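Local coordinates for xylose isomerase-like TIM barrel domain-containing protein (Parabacteroides distasonis, PDB 4KW2), which is of unknown function but adopts a xylose isomerase-like TIM barrel, and may act on sugars as related isomerases do, at residues I26-F31 / M37-K42; Q57-G60 / E66-L69; A61-E66 / D75-L80. One frame throughout, in Å; residues are numbered along the deposited sequence. Where two conformers were deposited one is given.

Contact 1: I26-F31 / M37-K42. With SO4 (sulfate ion), chain C.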
# COMPACT_ATOMS: atom_id res chain seq x y z
N ILE A 26 6.29 20.44 -2.06
CA ILE A 26 5.54 19.29 -2.55
C ILE A 26 6.44 18.31 -3.30
O ILE A 26 7.37 18.72 -3.99
CB ILE A 26 4.38 19.74 -3.46
CG1 ILE A 26 3.41 18.59 -3.67
CG2 ILE A 26 4.89 20.27 -4.80
CD1 ILE A 26 2.16 18.99 -4.42
N GLN A 27 6.16 17.02 -3.14
CA GLN A 27 6.70 16.01 -4.05
C GLN A 27 5.81 15.98 -5.28
O GLN A 27 4.61 15.71 -5.18
CB GLN A 27 6.70 14.63 -3.40
CG GLN A 27 7.57 14.53 -2.16
CD GLN A 27 7.58 13.14 -1.57
OE1 GLN A 27 7.63 12.15 -2.30
NE2 GLN A 27 7.50 13.06 -0.24
N THR A 28 6.40 16.26 -6.45
CA THR A 28 5.61 16.32 -7.68
C THR A 28 5.00 14.95 -8.02
O THR A 28 4.02 14.88 -8.76
CB THR A 28 6.43 16.86 -8.86
OG1 THR A 28 7.59 16.06 -9.07
CG2 THR A 28 6.87 18.30 -8.60
N TRP A 29 5.56 13.87 -7.47
CA TRP A 29 4.96 12.54 -7.61
C TRP A 29 3.47 12.52 -7.25
O TRP A 29 2.70 11.74 -7.81
CB TRP A 29 5.72 11.51 -6.77
CG TRP A 29 5.18 10.14 -6.95
CD1 TRP A 29 4.46 9.43 -6.04
CD2 TRP A 29 5.26 9.33 -8.13
NE1 TRP A 29 4.09 8.22 -6.58
CE2 TRP A 29 4.57 8.14 -7.86
CE3 TRP A 29 5.86 9.51 -9.38
CZ2 TRP A 29 4.46 7.11 -8.80
CZ3 TRP A 29 5.75 8.49 -10.31
CH2 TRP A 29 5.05 7.30 -10.02
N THR A 30 3.09 13.37 -6.31
CA THR A 30 1.69 13.58 -5.95
C THR A 30 0.77 13.68 -7.16
O THR A 30 -0.33 13.14 -7.17
CB THR A 30 1.55 14.87 -5.11
OG1 THR A 30 2.32 14.72 -3.91
CG2 THR A 30 0.10 15.17 -4.75
N PHE A 31 1.25 14.38 -8.19
CA PHE A 31 0.46 14.63 -9.40
C PHE A 31 1.13 14.04 -10.64
O PHE A 31 1.14 14.67 -11.70
CB PHE A 31 0.28 16.14 -9.58
CG PHE A 31 -0.48 16.81 -8.46
CD1 PHE A 31 -1.85 16.64 -8.34
CD2 PHE A 31 0.17 17.61 -7.54
CE1 PHE A 31 -2.56 17.25 -7.32
CE2 PHE A 31 -0.53 18.23 -6.52
CZ PHE A 31 -1.89 18.04 -6.41
N MSE A 37 3.98 21.15 -15.49
CA MSE A 37 3.40 22.51 -15.46
C MSE A 37 2.06 22.49 -14.74
O MSE A 37 1.79 23.37 -13.92
CB MSE A 37 3.21 23.12 -16.86
CG MSE A 37 4.52 23.26 -17.63
SE MSE A 37 5.81 24.44 -16.73
CE MSE A 37 6.98 23.06 -15.96
N GLU A 38 1.21 21.50 -15.03
CA GLU A 38 -0.05 21.33 -14.29
C GLU A 38 0.18 21.05 -12.80
O GLU A 38 -0.56 21.52 -11.95
CB GLU A 38 -0.88 20.20 -14.90
CG GLU A 38 -1.45 20.52 -16.27
CD GLU A 38 -1.99 19.29 -17.01
OE1 GLU A 38 -1.73 18.14 -16.60
OE2 GLU A 38 -2.68 19.49 -18.04
N THR A 39 1.22 20.28 -12.51
CA THR A 39 1.60 19.99 -11.13
C THR A 39 1.97 21.28 -10.40
O THR A 39 1.58 21.48 -9.24
CB THR A 39 2.79 18.99 -11.09
OG1 THR A 39 2.38 17.74 -11.66
CG2 THR A 39 3.29 18.77 -9.67
N LEU A 40 2.72 22.15 -11.08
CA LEU A 40 3.11 23.44 -10.49
C LEU A 40 1.90 24.36 -10.30
O LEU A 40 1.86 25.13 -9.34
CB LEU A 40 4.19 24.13 -11.33
CG LEU A 40 5.56 23.43 -11.42
CD1 LEU A 40 6.57 24.35 -12.09
CD2 LEU A 40 6.07 22.99 -10.06
N ASP A 41 0.92 24.28 -11.20
CA ASP A 41 -0.33 25.02 -11.03
C ASP A 41 -1.09 24.55 -9.78
O ASP A 41 -1.66 25.36 -9.06
CB ASP A 41 -1.25 24.87 -12.24
CG ASP A 41 -0.65 25.42 -13.52
OD1 ASP A 41 0.24 26.29 -13.46
OD2 ASP A 41 -1.09 24.97 -14.59
N LYS A 42 -1.10 23.24 -9.55
CA LYS A 42 -1.70 22.66 -8.36
C LYS A 42 -0.95 23.09 -7.11
O LYS A 42 -1.55 23.38 -6.08
CB LYS A 42 -1.70 21.14 -8.44
CG LYS A 42 -2.64 20.59 -9.49
CD LYS A 42 -4.05 20.49 -8.97
CE LYS A 42 -5.00 20.02 -10.06
NZ LYS A 42 -6.34 19.72 -9.49
S SO4 C . -8.67 19.14 -6.42
O1 SO4 C . -8.72 19.68 -5.05
O2 SO4 C . -9.15 20.18 -7.37
O3 SO4 C . -7.28 18.75 -6.78
O4 SO4 C . -9.55 17.94 -6.48
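Phe31 and Thr39 meet where the chain leaves barrel strand 23-27 and returns along helix 36-46, the first strand and helix of the TIM barrel. Both carry the contact, with Lys42 lying over the Phe31 ring. With CG beside the backbone N and anti to the carbonyl carbon (chi1 -62°), the ring swings toward the helix and offers one face to Lys42, whose CB lies 3.9 Å from the ring centroid in a CH-pi contact. The opposite face is taken by CG2 of Thr30, so the flat ring sits between two aliphatic groups. Lys42 CG lies near CE1, and the bend at chi2 (-83°) lays CD beside CE1 as well, before the extended end carries NZ out to O3 of the sulfate at 3.0 Å, an anion probably from the crystallisation liquor.

Thr39 divides its two branches. Its methyl CG2 turns to the 3-10 turn that follows the strand, where it meets Thr28 CB at 3.8 Å and approaches the Phe31 ring obliquely. Its hydroxyl OG1 lies 3.4 Å from Phe31 CB and is hydrogen-bonded to Thr35 O and to Gln57 NE2. A small branched residue suits this place: its methyl packs on Thr28 and Phe31 while its oxygen finds polar partners. The chemistry is thus mainly apolar between the segments, with the hydroxyl satisfied inside the fold and the lysine charge directed to an anion.

Contact 2: Q57-G60 / E66-L69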
# COMPACT_ATOMS: atom_id res chain seq x y z
N GLN A 57 8.51 12.85 -15.80
CA GLN A 57 7.21 13.48 -15.93
C GLN A 57 7.20 14.35 -17.19
O GLN A 57 8.13 15.13 -17.42
CB GLN A 57 6.89 14.36 -14.72
CG GLN A 57 5.43 14.78 -14.65
CD GLN A 57 5.09 15.56 -13.40
OE1 GLN A 57 5.93 16.25 -12.83
NE2 GLN A 57 3.84 15.45 -12.96
N GLU A 58 6.14 14.22 -17.98
CA GLU A 58 5.90 15.11 -19.11
C GLU A 58 5.90 16.55 -18.60
O GLU A 58 5.28 16.87 -17.59
CB GLU A 58 4.57 14.78 -19.78
CG GLU A 58 4.11 15.74 -20.88
CD GLU A 58 4.71 15.44 -22.24
OE1 GLU A 58 5.68 14.64 -22.32
OE2 GLU A 58 4.22 16.01 -23.24
N LEU A 59 6.62 17.43 -19.30
CA LEU A 59 6.73 18.82 -18.85
C LEU A 59 5.43 19.57 -19.10
O LEU A 59 4.89 20.17 -18.18
CB LEU A 59 7.90 19.52 -19.54
CG LEU A 59 9.33 19.04 -19.22
CD1 LEU A 59 10.35 19.93 -19.93
CD2 LEU A 59 9.60 19.04 -17.72
N GLY A 60 4.92 19.51 -20.33
CA GLY A 60 3.70 20.22 -20.70
C GLY A 60 4.00 21.61 -21.25
O GLY A 60 5.12 22.10 -21.13
N GLU A 66 5.78 15.47 -25.63
CA GLU A 66 6.76 14.38 -25.46
C GLU A 66 8.10 14.81 -24.87
O GLU A 66 9.05 14.03 -24.86
CB GLU A 66 7.01 13.61 -26.78
CG GLU A 66 5.77 13.17 -27.55
CD GLU A 66 4.87 12.23 -26.77
OE1 GLU A 66 5.34 11.61 -25.80
OE2 GLU A 66 3.68 12.11 -27.14
N THR A 67 8.21 16.03 -24.36
CA THR A 67 9.43 16.43 -23.67
C THR A 67 9.22 16.15 -22.19
O THR A 67 8.25 16.64 -21.61
CB THR A 67 9.76 17.92 -23.88
OG1 THR A 67 9.83 18.19 -25.28
CG2 THR A 67 11.10 18.26 -23.24
N TYR A 68 10.11 15.36 -21.59
CA TYR A 68 9.97 14.96 -20.19
C TYR A 68 11.13 15.47 -19.34
O TYR A 68 12.18 15.86 -19.85
CB TYR A 68 9.79 13.44 -20.05
CG TYR A 68 10.81 12.57 -20.77
CD1 TYR A 68 12.09 12.38 -20.26
CD2 TYR A 68 10.47 11.89 -21.94
CE1 TYR A 68 13.01 11.58 -20.91
CE2 TYR A 68 11.39 11.09 -22.60
CZ TYR A 68 12.66 10.94 -22.08
OH TYR A 68 13.56 10.14 -22.73
N LEU A 69 10.94 15.47 -18.02
CA LEU A 69 11.96 15.94 -17.10
C LEU A 69 13.07 14.90 -17.01
O LEU A 69 12.84 13.75 -16.62
CB LEU A 69 11.39 16.20 -15.71
CG LEU A 69 12.36 16.76 -14.65
CD1 LEU A 69 12.97 18.08 -15.09
CD2 LEU A 69 11.65 16.93 -13.32
O HOH W 1 5.99 18.29 -22.66
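Leu59 and Thr67 are joined by a nearly straight bond, Leu59 N to Thr67 O at 2.9 Å with 171° at the hydrogen, and the donor lies in the carbonyl plane. Its companion, Leu69 N to Gln57 O, is equally short at 2.9 Å, but its donor is tilted 29° from the plane of the carbonyl. Between them Glu58 and Tyr68 stand opposite each other, their CA atoms 4.2 Å apart.

The close-packed side belongs to the leucines. Leu59 CD2 reaches Leu69 CB at 3.9 Å, the two side chains crossing at about a right angle, while its other methyl, CD1, meets the methyl of Thr67; branched aliphatic residues suit this buried side. Leu36 of helix 36-46 also touches Leu59. The pairing is a single antiparallel beta bridge, with Glu58 and Tyr68 as its non-hydrogen-bonded pair, within the long connection that runs from barrel strand 50-53 to helix 75-86, drawing together two parts of a loop that has no regular strand of its own.

The other side is polar and more open. Glu58 starts away from the partner segment, but its chain bends at chi2 (84°) and brings the carboxylate back, where OE2 accepts from Glu66 N at 2.9 Å through its syn lone pair. With an alanine in place of this glutamate, the amide of Glu66 would probably lose its carboxylate acceptor, and the backbone there would be freer to move. A water bridges Gly60 N and Thr67 O, which therefore accepts from both Leu59 N and the water. Gly60 suits its place because, at its backbone angles, a CB would be jammed against the carbonyl oxygen of Leu59.

Contact 3: A61-E66 / D75-L80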
# COMPACT_ATOMS: atom_id res chain seq x y z
N ALA A 61 3.00 22.23 -21.87
CA ALA A 61 3.17 23.56 -22.46
C ALA A 61 3.64 24.55 -21.38
O ALA A 61 3.12 24.52 -20.27
CB ALA A 61 1.87 24.04 -23.09
N PRO A 62 4.59 25.44 -21.71
CA PRO A 62 5.11 25.82 -23.03
C PRO A 62 6.09 24.86 -23.69
O PRO A 62 6.49 25.10 -24.83
CB PRO A 62 5.81 27.15 -22.74
CG PRO A 62 6.34 26.96 -21.36
CD PRO A 62 5.29 26.16 -20.63
N PHE A 63 6.50 23.80 -22.99
CA PHE A 63 7.40 22.82 -23.60
C PHE A 63 6.65 22.04 -24.65
O PHE A 63 5.44 21.87 -24.55
CB PHE A 63 7.99 21.88 -22.56
CG PHE A 63 8.84 22.58 -21.55
CD1 PHE A 63 10.17 22.83 -21.81
CD2 PHE A 63 8.29 23.04 -20.36
CE1 PHE A 63 10.95 23.49 -20.89
CE2 PHE A 63 9.06 23.71 -19.44
CZ PHE A 63 10.40 23.93 -19.71
N PRO A 64 7.37 21.57 -25.69
CA PRO A 64 6.69 20.79 -26.71
C PRO A 64 6.29 19.42 -26.20
O PRO A 64 6.85 18.93 -25.21
CB PRO A 64 7.73 20.70 -27.84
CG PRO A 64 9.05 20.97 -27.21
CD PRO A 64 8.80 21.79 -25.97
N LYS A 65 5.32 18.82 -26.87
CA LYS A 65 4.79 17.52 -26.48
C LYS A 65 5.87 16.44 -26.54
O LYS A 65 6.76 16.50 -27.39
CB LYS A 65 3.61 17.14 -27.38
CG LYS A 65 2.71 16.06 -26.81
CD LYS A 65 1.39 16.01 -27.56
CE LYS A 65 0.57 14.80 -27.16
NZ LYS A 65 -0.70 14.72 -27.93
N GLU A 66 5.78 15.47 -25.63
CA GLU A 66 6.76 14.38 -25.46
C GLU A 66 8.10 14.81 -24.87
O GLU A 66 9.05 14.03 -24.86
CB GLU A 66 7.01 13.61 -26.78
CG GLU A 66 5.77 13.17 -27.55
CD GLU A 66 4.87 12.23 -26.77
OE1 GLU A 66 5.34 11.61 -25.80
OE2 GLU A 66 3.68 12.11 -27.14
N ASP A 75 19.97 23.52 -22.94
CA ASP A 75 20.16 24.76 -22.19
C ASP A 75 18.95 25.68 -22.31
O ASP A 75 18.54 26.30 -21.34
CB ASP A 75 21.43 25.48 -22.66
CG ASP A 75 22.71 24.75 -22.29
OD1 ASP A 75 22.75 24.07 -21.23
OD2 ASP A 75 23.69 24.85 -23.05
N ASP A 76 18.38 25.76 -23.51
CA ASP A 76 17.16 26.53 -23.75
C ASP A 76 16.01 26.04 -22.89
O ASP A 76 15.32 26.84 -22.25
CB ASP A 76 16.74 26.45 -25.22
CG ASP A 76 17.58 27.33 -26.12
OD1 ASP A 76 18.54 27.97 -25.64
OD2 ASP A 76 17.27 27.39 -27.33
N ASN A 77 15.79 24.73 -22.87
CA ASN A 77 14.74 24.13 -22.06
C ASN A 77 15.00 24.23 -20.56
O ASN A 77 14.06 24.38 -19.78
CB ASN A 77 14.51 22.67 -22.47
CG ASN A 77 13.66 22.54 -23.72
OD1 ASN A 77 12.89 23.43 -24.07
ND2 ASN A 77 13.80 21.42 -24.41
N CYS A 78 16.27 24.15 -20.17
CA CYS A 78 16.66 24.41 -18.77
C CYS A 78 16.34 25.83 -18.35
O CYS A 78 15.85 26.06 -17.25
CB CYS A 78 18.15 24.15 -18.56
SG CYS A 78 18.59 22.40 -18.48
N ALA A 79 16.60 26.79 -19.24
CA ALA A 79 16.30 28.19 -18.94
C ALA A 79 14.79 28.42 -18.88
O ALA A 79 14.30 29.17 -18.04
CB ALA A 79 16.93 29.11 -19.98
N LEU A 80 14.06 27.75 -19.77
CA LEU A 80 12.60 27.85 -19.76
C LEU A 80 12.02 27.21 -18.49
O LEU A 80 11.09 27.74 -17.89
CB LEU A 80 12.02 27.19 -21.00
CG LEU A 80 10.51 27.34 -21.23
CD1 LEU A 80 10.06 28.79 -21.14
CD2 LEU A 80 10.14 26.74 -22.58
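Phe63 reaches from the loop to helix 75-86, its ring meeting Leu80 on one face and Asn77 at the edge. Both segments belong to the second beta-alpha connection of the TIM barrel, in which the chain leaves strand 50-53, makes a long excursion and enters the helix that packs outside the barrel wall; the contact fastens the outer part of that excursion to the first turns of the helix.

Leu80 comes to meet Phe63 from the helix side. With CG anti to its backbone N (chi1 -173°), it extends over the ring, and CD2 stands 4.0 Å from the centroid, 21° off the normal and offset toward the rim, in a CH-pi contact. A leucine suits this apolar place: the single methyl CD2 serves both neighbours, lying over the Phe63 ring and 4.0 Å from Pro62 CG, while the branch carbon CG packs on Phe63 CZ at 3.7 Å. That proline follows a cis peptide bond, and its ring and Leu80 lie alongside, running opposite ways.

Asn77, one helical turn before Leu80, meets the ring differently. Its side chain runs past Phe63, the amide plane turned 65° from that of the ring, and OD1 comes to 3.6 Å from CD1. An aromatic ring suits this position because its slightly positive C-H rim can face oxygen while its face receives a methyl. Beyond the segments, Leu81 of the same helix also touches the phenylalanine. In the plane of the ring, at its edge, the backbone oxygen of Asn77 lies 3.4 Å from Phe63 CE1.

Contact 1 closes before the others open; contacts 2 and 3 then interlock, 61-66 running between the two segments of contact 2 and sharing Glu66 with the second. Contact 1 joins the first barrel strand to helix 36-46, whereas contacts 2 and 3 shape the long connection between strand 50-53 and helix 75-86. Their centres lie about 13 Å (1 and 2), 17 Å (1 and 3) and 8 Å (2 and 3) apart. Met37 of helix 36-46 touches the loop of both later contacts, and a probable hydrogen bond links its N to Leu59 O. The first two helices of the barrel are thereby connected through this loop.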